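Putative glucosidase lplD, ALPHA-GALACTURONIDASE (Bacillus subtilis, PDB 3FEF) hydrolyses alpha-1,4-linked di-galacturonate to release galacturonate, using NAD(+) and a divalent metal ion, manganese for activity, and works as a homotetramer. Local coordinates at residues 201-211 with 262-273. Residues are numbered along the deposited sequence; the frame is centred on the assembly and turned at random.
Sequences VLGINHFTWIT and YGAIPAAGDRHL. With MG (magnesium ion), chain G; SO4 (sulfate ion), chain E.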
ATOM      1  N   VAL A 201       0.830 -17.878  15.291  1.00 24.70           N
ATOM      2  CA  VAL A 201      -0.585 -18.045  15.004  1.00 22.33           C
ATOM      3  C   VAL A 201      -1.183 -16.809  14.307  1.00 23.08           C
ATOM      4  O   VAL A 201      -0.832 -15.665  14.622  1.00 22.22           O
ATOM      5  CB  VAL A 201      -1.337 -18.348  16.302  1.00 24.57           C
ATOM      6  CG1 VAL A 201      -1.256 -17.164  17.240  1.00 22.72           C
ATOM      7  CG2 VAL A 201      -2.795 -18.749  16.020  1.00 23.51           C
ATOM      8  N   LEU A 202      -2.081 -17.048  13.358  1.00 18.62           N
ATOM      9  CA  LEU A 202      -2.600 -15.975  12.532  1.00 20.00           C
ATOM     10  C   LEU A 202      -3.892 -16.367  11.826  1.00 21.00           C
ATOM     11  O   LEU A 202      -4.158 -17.547  11.582  1.00 21.10           O
ATOM     12  CB  LEU A 202      -1.535 -15.483  11.541  1.00 20.96           C
ATOM     13  CG  LEU A 202      -1.008 -16.411  10.420  1.00 25.11           C
ATOM     14  CD1 LEU A 202      -0.425 -15.590   9.271  1.00 24.32           C
ATOM     15  CD2 LEU A 202       0.058 -17.380  10.936  1.00 23.87           C
ATOM     16  N   GLY A 203      -4.709 -15.367  11.509  1.00 17.53           N
ATOM     17  CA  GLY A 203      -6.002 -15.626  10.894  1.00 16.55           C
ATOM     18  C   GLY A 203      -7.025 -14.623  11.385  1.00 15.66           C
ATOM     19  O   GLY A 203      -6.706 -13.476  11.686  1.00 16.25           O
ATOM     20  N   ILE A 204      -8.269 -15.042  11.427  1.00 17.88           N
ATOM     21  CA  ILE A 204      -9.310 -14.233  12.024  1.00 18.88           C
ATOM     22  C   ILE A 204      -9.890 -15.129  13.113  1.00 20.78           C
ATOM     23  O   ILE A 204      -9.695 -16.352  13.080  1.00 21.60           O
ATOM     24  CB  ILE A 204     -10.390 -13.880  11.001  1.00 19.50           C
ATOM     25  CG1 ILE A 204     -10.946 -15.151  10.365  1.00 18.28           C
ATOM     26  CG2 ILE A 204      -9.821 -12.955   9.911  1.00 18.26           C
ATOM     27  CD1 ILE A 204     -11.965 -14.885   9.233  1.00 19.29           C
ATOM     28  N   ASN A 205     -10.587 -14.534  14.073  1.00 20.79           N
ATOM     29  CA  ASN A 205     -11.115 -15.280  15.221  1.00 22.97           C
ATOM     30  C   ASN A 205     -11.896 -16.554  14.844  1.00 21.90           C
ATOM     31  O   ASN A 205     -12.727 -16.540  13.936  1.00 24.42           O
ATOM     32  CB  ASN A 205     -11.987 -14.350  16.090  1.00 22.40           C
ATOM     33  CG  ASN A 205     -12.413 -15.007  17.400  1.00 25.98           C
ATOM     34  OD1 ASN A 205     -11.577 -15.412  18.236  1.00 27.71           O
ATOM     35  ND2 ASN A 205     -13.706 -15.150  17.567  1.00 26.45           N
ATOM     36  N   HIS A 206     -11.629 -17.648  15.551  1.00 20.61           N
ATOM     37  CA  HIS A 206     -12.215 -18.971  15.252  1.00 22.63           C
ATOM     38  C   HIS A 206     -11.759 -19.593  13.940  1.00 23.80           C
ATOM     39  O   HIS A 206     -12.190 -20.691  13.592  1.00 24.80           O
ATOM     40  CB  HIS A 206     -13.756 -18.950  15.330  1.00 21.87           C
ATOM     41  CG  HIS A 206     -14.277 -18.675  16.705  1.00 20.50           C
ATOM     42  ND1 HIS A 206     -15.533 -18.169  16.945  1.00 22.08           N
ATOM     43  CD2 HIS A 206     -13.679 -18.784  17.917  1.00 21.74           C
ATOM     44  CE1 HIS A 206     -15.704 -18.018  18.248  1.00 23.73           C
ATOM     45  NE2 HIS A 206     -14.594 -18.391  18.859  1.00 23.47           N
ATOM     46  N   PHE A 207     -10.901 -18.889  13.211  1.00 21.98           N
ATOM     47  CA  PHE A 207     -10.334 -19.398  11.959  1.00 21.68           C
ATOM     48  C   PHE A 207      -8.847 -19.005  11.949  1.00 23.65           C
ATOM     49  O   PHE A 207      -8.374 -18.308  11.049  1.00 21.02           O
ATOM     50  CB  PHE A 207     -11.062 -18.790  10.760  1.00 22.68           C
ATOM     51  CG  PHE A 207     -10.830 -19.530   9.450  1.00 24.71           C
ATOM     52  CD1 PHE A 207     -11.138 -20.889   9.332  1.00 23.77           C
ATOM     53  CD2 PHE A 207     -10.326 -18.860   8.340  1.00 22.85           C
ATOM     54  CE1 PHE A 207     -10.935 -21.571   8.125  1.00 21.19           C
ATOM     55  CE2 PHE A 207     -10.115 -19.530   7.143  1.00 24.77           C
ATOM     56  CZ  PHE A 207     -10.427 -20.895   7.037  1.00 22.91           C
ATOM     57  N   THR A 208      -8.149 -19.447  12.996  1.00 19.94           N
ATOM     58  CA  THR A 208      -6.750 -19.178  13.232  1.00 20.35           C
ATOM     59  C   THR A 208      -5.883 -20.374  12.854  1.00 20.92           C
ATOM     60  O   THR A 208      -6.314 -21.528  12.948  1.00 22.59           O
ATOM     61  CB  THR A 208      -6.506 -18.896  14.729  1.00 21.57           C
ATOM     62  OG1 THR A 208      -7.348 -19.764  15.495  1.00 24.71           O
ATOM     63  CG2 THR A 208      -6.849 -17.458  15.075  1.00 21.19           C
ATOM     64  N   TRP A 209      -4.648 -20.091  12.445  1.00 19.12           N
ATOM     65  CA  TRP A 209      -3.770 -21.116  11.922  1.00 21.19           C
ATOM     66  C   TRP A 209      -2.370 -20.947  12.471  1.00 22.06           C
ATOM     67  O   TRP A 209      -1.884 -19.826  12.676  1.00 22.51           O
ATOM     68  CB  TRP A 209      -3.741 -21.044  10.387  1.00 17.90           C
ATOM     69  CG  TRP A 209      -5.103 -21.307   9.817  1.00 20.39           C
ATOM     70  CD1 TRP A 209      -6.169 -20.450   9.803  1.00 16.59           C
ATOM     71  CD2 TRP A 209      -5.552 -22.522   9.200  1.00 20.34           C
ATOM     72  NE1 TRP A 209      -7.253 -21.060   9.217  1.00 21.68           N
ATOM     73  CE2 TRP A 209      -6.901 -22.329   8.834  1.00 20.63           C
ATOM     74  CE3 TRP A 209      -4.944 -23.753   8.926  1.00 21.33           C
ATOM     75  CZ2 TRP A 209      -7.656 -23.322   8.211  1.00 22.46           C
ATOM     76  CZ3 TRP A 209      -5.692 -24.743   8.302  1.00 23.10           C
ATOM     77  CH2 TRP A 209      -7.031 -24.526   7.951  1.00 19.93           C
ATOM     78  N   ILE A 210      -1.707 -22.069  12.671  1.00 20.81           N
ATOM     79  CA  ILE A 210      -0.351 -22.051  13.156  1.00 21.85           C
ATOM     80  C   ILE A 210       0.543 -22.527  12.049  1.00 24.06           C
ATOM     81  O   ILE A 210       0.450 -23.671  11.599  1.00 24.03           O
ATOM     82  CB  ILE A 210      -0.208 -22.943  14.419  1.00 20.74           C
ATOM     83  CG1 ILE A 210      -1.069 -22.365  15.543  1.00 20.89           C
ATOM     84  CG2 ILE A 210       1.257 -23.060  14.819  1.00 21.72           C
ATOM     85  CD1 ILE A 210      -1.246 -23.308  16.819  1.00 22.42           C
ATOM     86  N   THR A 211       1.416 -21.636  11.596  1.00 27.16           N
ATOM     87  CA  THR A 211       2.295 -21.937  10.477  1.00 26.02           C
ATOM     88  C   THR A 211       3.713 -22.296  10.958  1.00 27.14           C
ATOM     89  O   THR A 211       4.520 -22.816  10.196  1.00 26.78           O
ATOM     90  CB  THR A 211       2.364 -20.729   9.538  1.00 26.31           C
ATOM     91  OG1 THR A 211       2.807 -19.591  10.285  1.00 25.22           O
ATOM     92  CG2 THR A 211       0.996 -20.421   8.991  1.00 26.29           C
ATOM     93  N   TYR A 262      -4.085 -28.205   3.895  1.00 25.24           N
ATOM     94  CA  TYR A 262      -3.507 -26.863   3.819  1.00 24.08           C
ATOM     95  C   TYR A 262      -2.074 -26.727   4.289  1.00 24.79           C
ATOM     96  O   TYR A 262      -1.432 -25.749   3.973  1.00 25.51           O
ATOM     97  CB  TYR A 262      -4.407 -25.859   4.549  1.00 22.93           C
ATOM     98  CG  TYR A 262      -5.765 -25.676   3.910  1.00 21.46           C
ATOM     99  CD1 TYR A 262      -5.896 -25.024   2.676  1.00 20.65           C
ATOM    100  CD2 TYR A 262      -6.918 -26.137   4.536  1.00 21.20           C
ATOM    101  CE1 TYR A 262      -7.145 -24.839   2.087  1.00 22.40           C
ATOM    102  CE2 TYR A 262      -8.182 -25.948   3.961  1.00 23.19           C
ATOM    103  CZ  TYR A 262      -8.284 -25.287   2.739  1.00 24.62           C
ATOM    104  OH  TYR A 262      -9.518 -25.111   2.163  1.00 24.78           O
ATOM    105  N   GLY A 263      -1.578 -27.699   5.053  1.00 25.49           N
ATOM    106  CA  GLY A 263      -0.188 -27.666   5.514  1.00 26.15           C
ATOM    107  C   GLY A 263       0.104 -26.736   6.692  1.00 25.70           C
ATOM    108  O   GLY A 263       1.259 -26.555   7.072  1.00 26.98           O
ATOM    109  N   ALA A 264      -0.928 -26.117   7.260  1.00 24.12           N
ATOM    110  CA  ALA A 264      -0.749 -25.366   8.505  1.00 23.36           C
ATOM    111  C   ALA A 264      -1.688 -25.973   9.530  1.00 21.24           C
ATOM    112  O   ALA A 264      -2.653 -26.593   9.166  1.00 21.36           O
ATOM    113  CB  ALA A 264      -1.035 -23.873   8.303  1.00 23.77           C
ATOM    114  N   ILE A 265      -1.403 -25.807  10.813  1.00 21.16           N
ATOM    115  CA  ILE A 265      -2.219 -26.412  11.840  1.00 20.95           C
ATOM    116  C   ILE A 265      -3.435 -25.549  12.203  1.00 22.08           C
ATOM    117  O   ILE A 265      -3.291 -24.467  12.720  1.00 21.95           O
ATOM    118  CB  ILE A 265      -1.391 -26.654  13.113  1.00 23.16           C
ATOM    119  CG1 ILE A 265      -0.201 -27.589  12.815  1.00 24.75           C
ATOM    120  CG2 ILE A 265      -2.296 -27.156  14.251  1.00 19.65           C
ATOM    121  CD1 ILE A 265       0.770 -27.786  14.010  1.00 21.59           C
ATOM    122  N   PRO A 266      -4.646 -26.060  11.964  1.00 23.99           N
ATOM    123  CA  PRO A 266      -5.824 -25.286  12.307  1.00 22.94           C
ATOM    124  C   PRO A 266      -5.838 -25.086  13.815  1.00 26.66           C
ATOM    125  O   PRO A 266      -5.538 -26.018  14.562  1.00 24.67           O
ATOM    126  CB  PRO A 266      -6.974 -26.180  11.859  1.00 23.35           C
ATOM    127  CG  PRO A 266      -6.348 -27.177  10.895  1.00 23.81           C
ATOM    128  CD  PRO A 266      -4.988 -27.401  11.458  1.00 23.62           C
ATOM    129  N   ALA A 267      -6.149 -23.876  14.265  1.00 23.84           N
ATOM    130  CA  ALA A 267      -5.947 -23.542  15.683  1.00 23.51           C
ATOM    131  C   ALA A 267      -7.208 -23.062  16.385  1.00 22.79           C
ATOM    132  O   ALA A 267      -7.182 -22.044  17.064  1.00 23.81           O
ATOM    133  CB  ALA A 267      -4.822 -22.490  15.820  1.00 21.99           C
ATOM    134  N   ALA A 268      -8.305 -23.798  16.195  1.00 25.13           N
ATOM    135  CA  ALA A 268      -9.557 -23.636  16.945  1.00 25.96           C
ATOM    136  C   ALA A 268     -10.242 -25.001  17.047  1.00 25.17           C
ATOM    137  O   ALA A 268      -9.878 -25.929  16.325  1.00 25.05           O
ATOM    138  CB  ALA A 268     -10.503 -22.617  16.261  1.00 22.78           C
ATOM    139  N   GLY A 269     -11.237 -25.116  17.924  1.00 24.56           N
ATOM    140  CA  GLY A 269     -11.980 -26.366  18.049  1.00 23.25           C
ATOM    141  C   GLY A 269     -12.652 -26.730  16.728  1.00 26.20           C
ATOM    142  O   GLY A 269     -13.044 -25.858  15.939  1.00 24.48           O
ATOM    143  N   ASP A 270     -12.770 -28.026  16.486  1.00 23.42           N
ATOM    144  CA  ASP A 270     -13.450 -28.553  15.321  1.00 27.16           C
ATOM    145  C   ASP A 270     -14.816 -27.866  15.079  1.00 26.99           C
ATOM    146  O   ASP A 270     -15.176 -27.534  13.948  1.00 26.60           O
ATOM    147  CB  ASP A 270     -13.599 -30.080  15.470  1.00 25.22           C
ATOM    148  CG  ASP A 270     -12.310 -30.838  15.117  1.00 29.25           C
ATOM    149  OD1 ASP A 270     -11.207 -30.236  15.163  1.00 29.06           O
ATOM    150  OD2 ASP A 270     -12.389 -32.039  14.757  1.00 31.07           O
ATOM    151  N   ARG A 271     -15.559 -27.632  16.151  1.00 23.82           N
ATOM    152  CA  ARG A 271     -16.892 -27.057  16.045  1.00 25.46           C
ATOM    153  C   ARG A 271     -16.873 -25.641  15.441  1.00 27.97           C
ATOM    154  O   ARG A 271     -17.851 -25.204  14.846  1.00 32.33           O
ATOM    155  CB  ARG A 271     -17.572 -27.056  17.420  1.00 24.17           C
ATOM    156  CG  ARG A 271     -16.758 -26.303  18.487  1.00 26.36           C
ATOM    157  CD  ARG A 271     -17.213 -26.605  19.904  1.00 25.80           C
ATOM    158  NE  ARG A 271     -18.547 -26.090  20.186  1.00 25.60           N
ATOM    159  CZ  ARG A 271     -18.802 -24.941  20.811  1.00 28.18           C
ATOM    160  NH1 ARG A 271     -20.057 -24.568  21.031  1.00 28.26           N
ATOM    161  NH2 ARG A 271     -17.814 -24.159  21.215  1.00 29.06           N
ATOM    162  N   HIS A 272     -15.771 -24.922  15.607  1.00 28.44           N
ATOM    163  CA  HIS A 272     -15.660 -23.573  15.051  1.00 29.70           C
ATOM    164  C   HIS A 272     -15.113 -23.602  13.639  1.00 29.55           C
ATOM    165  O   HIS A 272     -15.602 -22.886  12.773  1.00 30.79           O
ATOM    166  CB  HIS A 272     -14.765 -22.694  15.918  1.00 28.55           C
ATOM    167  CG  HIS A 272     -15.387 -22.312  17.218  1.00 29.76           C
ATOM    168  ND1 HIS A 272     -14.855 -22.684  18.435  1.00 29.98           N
ATOM    169  CD2 HIS A 272     -16.507 -21.605  17.495  1.00 28.87           C
ATOM    170  CE1 HIS A 272     -15.620 -22.218  19.407  1.00 30.12           C
ATOM    171  NE2 HIS A 272     -16.621 -21.547  18.863  1.00 30.02           N
ATOM    172  N   LEU A 273     -14.095 -24.432  13.418  1.00 28.64           N
ATOM    173  CA  LEU A 273     -13.460 -24.551  12.116  1.00 28.53           C
ATOM    174  C   LEU A 273     -14.494 -24.964  11.102  1.00 29.45           C
ATOM    175  O   LEU A 273     -14.495 -24.495   9.957  1.00 27.55           O
ATOM    176  CB  LEU A 273     -12.361 -25.627  12.155  1.00 26.71           C
ATOM    177  CG  LEU A 273     -11.094 -25.334  12.975  1.00 27.19           C
ATOM    178  CD1 LEU A 273     -10.195 -26.582  13.088  1.00 25.92           C
ATOM    179  CD2 LEU A 273     -10.308 -24.117  12.409  1.00 27.70           C
TER
HETATM  180 MG    MG G   1     -13.841 -17.911  20.980  1.00 39.02          MG
HETATM  181  S   SO4 E   2     -19.596 -21.247  23.333  1.00 60.65           S
HETATM  182  O1  SO4 E   2     -19.505 -21.735  24.705  1.00 62.76           O
HETATM  183  O2  SO4 E   2     -20.218 -22.244  22.469  1.00 60.91           O
HETATM  184  O3  SO4 E   2     -18.250 -20.958  22.858  1.00 62.65           O
HETATM  185  O4  SO4 E   2     -20.381 -20.022  23.305  1.00 62.34           O
HETATM  186  O   HOH W   1     -14.127 -19.982  22.031  1.00 59.66           O
HETATM  187  O   HOH W   2     -13.301 -17.508  23.256  1.00 42.89           O
HETATM  188  O   HOH W   3     -14.262 -15.686  20.390  1.00 32.69           O
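H206 lays its imidazole over the ring of H272. The two planes are 13° apart and the centroids 3.9 Å, a face-to-face stack. CG of H206 lies anti to its carbonyl carbon (chi1 -65°), which sends the ring out to the magnesium ion. NE2 binds the metal at 2.3 Å; C169 and three waters are its other ligands. ND1 is hydrogen-bonded to T110. Stack, metal and hydrogen bond fix the tilt and rotation of this ring. The same histidine probably binds manganese in the active enzyme, and N147, which probably binds substrate, as in relatives, lies close by. R271, the residue before H272, grips a sulfate ion, probably from the crystallisation liquor, with NH1 2.7 Å from O2.

The backbones pair as antiparallel strands. I210 and I265 form the hydrogen-bonded pair: I210 N to I265 O and I265 N to I210 O are both 2.9 Å. A267 N adds a bond to T208 O. The T208 hydroxyl returns one: OG1 donates to A267 O at 2.8 Å, from above the carbonyl plane. A T208 chi1 of 38° sets OG1 between its backbone N and carbonyl carbon.

W209 and P266 make the neighbouring non-hydrogen-bonded pair. P266 CA lies over the indole's six-membered ring in a CH-pi contact, and P266 CG reaches W209 CZ3 at 3.6 Å. Y262 meets the far end of the indole obliquely. On the face that carries I210 and I265, I210 CG1 also packs against A267 CB.

Both segments belong to the family 4 glycosyl hydrolase C-terminal domain, where the turn I204 to F207 carries H206 to the metal. Strand 265-266 edges strand 207-215. Helix 253-262 covers W209 and P266 through L258, and helix 383-405 touches W209 and Y262 through V385.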